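Local coordinates for protein synthesis inhibitor I (Hordeum vulgare, PDB 4FBC) that belongs to the plant ribosome-inactivating proteins and holds adenosine monophosphate in a pocket of its fold, at residues T79-A84 and G97-L102. The protein carries 3 engineered substitutions. Residues are numbered along the deposited sequence; the frame is centred on the assembly and turned at random.
Sequences TLAIRA and GTWWEL
The six-membered ring of Trp99 reaches two methyl groups on the strand two places away, those of Thr79 and Ala81. Its CZ3 atom lies 3.6 Å from Ala81 CB, the nearest approach of the two segments. One atom further round, Trp99 CH2 touches both methyls, 3.9 Å from Ala81 CB and equally far from Thr79 CG2. Both methyls meet the indole obliquely. Thr79 offers its methyl because CG2 stands anti to the backbone N, while OG1 (chi1 -55°) is turned to the other side, beside that N. In Trp99 the CG is anti to the carbonyl carbon (chi1 -85°), and the indole extends across the sheet with its benzo end foremost; NE1 is well back, 6.9 Å from Ala81 CB.

Strands 78-83 and 99-101 run parallel to each other in the mixed sheet of this ribosome-inactivating protein, each antiparallel to 89-93 between them. Their CA atoms therefore stay far apart, 9.1 Å from Thr79 to Trp99, and no hydrogen bond joins the segments. Trp99 also touches Lys93 of the intervening strand and Asp11. On the opposite face of the sheet, Leu80 and Trp100 both meet Phe92. Ala81, whose side chain is about 10 Å from the bound adenosine monophosphate, has a backbone hydrogen bond with Glu90, a residue of that ligand's pocket.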
ATOM      1  N   THR A  79       9.623   1.965  11.528  1.00 24.86           N
ATOM      2  CA  THR A  79       8.934   3.027  10.792  1.00 22.30           C
ATOM      3  C   THR A  79       9.113   2.816   9.297  1.00 24.77           C
ATOM      4  O   THR A  79      10.234   2.603   8.819  1.00 22.30           O
ATOM      5  CB  THR A  79       9.413   4.437  11.192  1.00 23.78           C
ATOM      6  OG1 THR A  79       9.289   4.606  12.608  1.00 26.66           O
ATOM      7  CG2 THR A  79       8.576   5.520  10.498  1.00 22.79           C
ATOM      8  N   LEU A  80       7.999   2.846   8.575  1.00 20.10           N
ATOM      9  CA  LEU A  80       8.002   2.729   7.121  1.00 20.27           C
ATOM     10  C   LEU A  80       7.689   4.088   6.516  1.00 20.70           C
ATOM     11  O   LEU A  80       6.779   4.774   6.976  1.00 18.54           O
ATOM     12  CB  LEU A  80       6.924   1.742   6.676  1.00 17.39           C
ATOM     13  CG  LEU A  80       6.933   0.376   7.349  1.00 19.61           C
ATOM     14  CD1 LEU A  80       5.857  -0.523   6.735  1.00 19.02           C
ATOM     15  CD2 LEU A  80       8.302  -0.262   7.212  1.00 19.54           C
ATOM     16  N   ALA A  81       8.422   4.468   5.470  1.00 18.24           N
ATOM     17  CA  ALA A  81       8.129   5.686   4.729  1.00 17.84           C
ATOM     18  C   ALA A  81       7.427   5.329   3.424  1.00 15.96           C
ATOM     19  O   ALA A  81       7.987   4.632   2.573  1.00 16.44           O
ATOM     20  CB  ALA A  81       9.414   6.462   4.450  1.00 20.29           C
ATOM     21  N   ILE A  82       6.196   5.807   3.269  1.00 16.27           N
ATOM     22  CA  ILE A  82       5.354   5.426   2.139  1.00 14.00           C
ATOM     23  C   ILE A  82       4.808   6.677   1.451  1.00 16.99           C
ATOM     24  O   ILE A  82       4.403   7.629   2.113  1.00 17.36           O
ATOM     25  CB  ILE A  82       4.176   4.528   2.620  1.00 15.33           C
ATOM     26  CG1 ILE A  82       4.708   3.288   3.348  1.00 16.97           C
ATOM     27  CG2 ILE A  82       3.302   4.118   1.449  1.00 14.67           C
ATOM     28  CD1 ILE A  82       3.615   2.482   4.101  1.00 17.14           C
ATOM     29  N   ARG A  83       4.798   6.688   0.123  1.00 18.45           N
ATOM     30  CA  ARG A  83       4.286   7.847  -0.608  1.00 15.58           C
ATOM     31  C   ARG A  83       2.780   7.988  -0.397  1.00 17.06           C
ATOM     32  O   ARG A  83       2.059   6.992  -0.409  1.00 15.60           O
ATOM     33  CB  ARG A  83       4.610   7.722  -2.099  1.00 19.00           C
ATOM     34  CG  ARG A  83       6.091   7.904  -2.395  1.00 17.98           C
ATOM     35  CD  ARG A  83       6.416   7.711  -3.870  1.00 18.60           C
ATOM     36  NE  ARG A  83       5.617   8.578  -4.731  1.00 17.90           N
ATOM     37  CZ  ARG A  83       5.843   8.766  -6.028  1.00 22.66           C
ATOM     38  NH1 ARG A  83       6.847   8.137  -6.620  1.00 22.81           N
ATOM     39  NH2 ARG A  83       5.063   9.584  -6.727  1.00 23.09           N
ATOM     40  N   ALA A  84       2.315   9.221  -0.205  1.00 14.56           N
ATOM     41  CA  ALA A  84       0.886   9.466   0.018  1.00 18.00           C
ATOM     42  C   ALA A  84       0.100   9.665  -1.273  1.00 17.21           C
ATOM     43  O   ALA A  84      -1.113   9.900  -1.229  1.00 18.93           O
ATOM     44  CB  ALA A  84       0.680  10.662   0.962  1.00 14.64           C
ATOM     45  N   GLY A  97      18.579   3.882  14.037  1.00 29.99           N
ATOM     46  CA  GLY A  97      18.262   5.174  13.451  1.00 30.22           C
ATOM     47  C   GLY A  97      18.533   5.289  11.960  1.00 28.47           C
ATOM     48  O   GLY A  97      18.278   6.328  11.356  1.00 26.18           O
ATOM     49  N   THR A  98      19.040   4.217  11.360  1.00 26.27           N
ATOM     50  CA  THR A  98      19.379   4.233   9.938  1.00 30.51           C
ATOM     51  C   THR A  98      18.135   4.140   9.055  1.00 24.46           C
ATOM     52  O   THR A  98      17.341   3.206   9.189  1.00 26.76           O
ATOM     53  CB  THR A  98      20.325   3.070   9.570  1.00 29.50           C
ATOM     54  OG1 THR A  98      21.532   3.165  10.337  1.00 28.74           O
ATOM     55  CG2 THR A  98      20.675   3.120   8.099  1.00 27.22           C
ATOM     56  N   TRP A  99      17.970   5.105   8.153  1.00 24.96           N
ATOM     57  CA  TRP A  99      16.965   4.998   7.095  1.00 21.20           C
ATOM     58  C   TRP A  99      17.512   4.175   5.934  1.00 26.70           C
ATOM     59  O   TRP A  99      18.578   4.484   5.379  1.00 24.60           O
ATOM     60  CB  TRP A  99      16.537   6.383   6.600  1.00 25.45           C
ATOM     61  CG  TRP A  99      15.440   7.017   7.418  1.00 27.23           C
ATOM     62  CD1 TRP A  99      15.567   8.035   8.316  1.00 30.02           C
ATOM     63  CD2 TRP A  99      14.046   6.666   7.404  1.00 28.20           C
ATOM     64  NE1 TRP A  99      14.341   8.339   8.866  1.00 27.82           N
ATOM     65  CE2 TRP A  99      13.391   7.517   8.318  1.00 26.93           C
ATOM     66  CE3 TRP A  99      13.292   5.721   6.703  1.00 24.73           C
ATOM     67  CZ2 TRP A  99      12.012   7.443   8.551  1.00 29.80           C
ATOM     68  CZ3 TRP A  99      11.930   5.644   6.940  1.00 26.04           C
ATOM     69  CH2 TRP A  99      11.303   6.505   7.852  1.00 24.72           C
ATOM     70  N   TRP A 100      16.788   3.115   5.590  1.00 19.19           N
ATOM     71  CA  TRP A 100      17.120   2.275   4.452  1.00 20.65           C
ATOM     72  C   TRP A 100      16.160   2.609   3.323  1.00 23.66           C
ATOM     73  O   TRP A 100      14.981   2.860   3.564  1.00 24.42           O
ATOM     74  CB  TRP A 100      17.003   0.799   4.833  1.00 19.27           C
ATOM     75  CG  TRP A 100      17.894   0.432   5.974  1.00 22.41           C
ATOM     76  CD1 TRP A 100      17.595   0.490   7.306  1.00 25.11           C
ATOM     77  CD2 TRP A 100      19.240  -0.045   5.885  1.00 25.70           C
ATOM     78  NE1 TRP A 100      18.673   0.071   8.051  1.00 26.37           N
ATOM     79  CE2 TRP A 100      19.696  -0.256   7.201  1.00 23.73           C
ATOM     80  CE3 TRP A 100      20.107  -0.303   4.818  1.00 24.20           C
ATOM     81  CZ2 TRP A 100      20.983  -0.720   7.478  1.00 28.87           C
ATOM     82  CZ3 TRP A 100      21.378  -0.770   5.096  1.00 26.53           C
ATOM     83  CH2 TRP A 100      21.805  -0.975   6.415  1.00 28.99           C
ATOM     84  N   GLU A 101      16.666   2.643   2.097  1.00 18.83           N
ATOM     85  CA  GLU A 101      15.823   2.955   0.947  1.00 19.53           C
ATOM     86  C   GLU A 101      15.822   1.833  -0.089  1.00 20.28           C
ATOM     87  O   GLU A 101      16.762   1.037  -0.174  1.00 19.24           O
ATOM     88  CB  GLU A 101      16.248   4.270   0.303  1.00 18.63           C
ATOM     89  CG  GLU A 101      17.665   4.260  -0.232  1.00 19.14           C
ATOM     90  CD  GLU A 101      18.081   5.620  -0.760  1.00 25.70           C
ATOM     91  OE1 GLU A 101      17.202   6.509  -0.898  1.00 23.11           O
ATOM     92  OE2 GLU A 101      19.283   5.786  -1.049  1.00 25.11           O
ATOM     93  N   LEU A 102      14.753   1.788  -0.879  1.00 17.66           N
ATOM     94  CA  LEU A 102      14.556   0.745  -1.874  1.00 16.68           C
ATOM     95  C   LEU A 102      14.852   1.264  -3.275  1.00 20.06           C
ATOM     96  O   LEU A 102      14.717   0.533  -4.267  1.00 19.06           O
ATOM     97  CB  LEU A 102      13.121   0.218  -1.805  1.00 20.48           C
ATOM     98  CG  LEU A 102      12.839  -0.542  -0.514  1.00 18.36           C
ATOM     99  CD1 LEU A 102      11.338  -0.639  -0.262  1.00 19.94           C
ATOM    100  CD2 LEU A 102      13.449  -1.928  -0.614  1.00 21.60           C
TER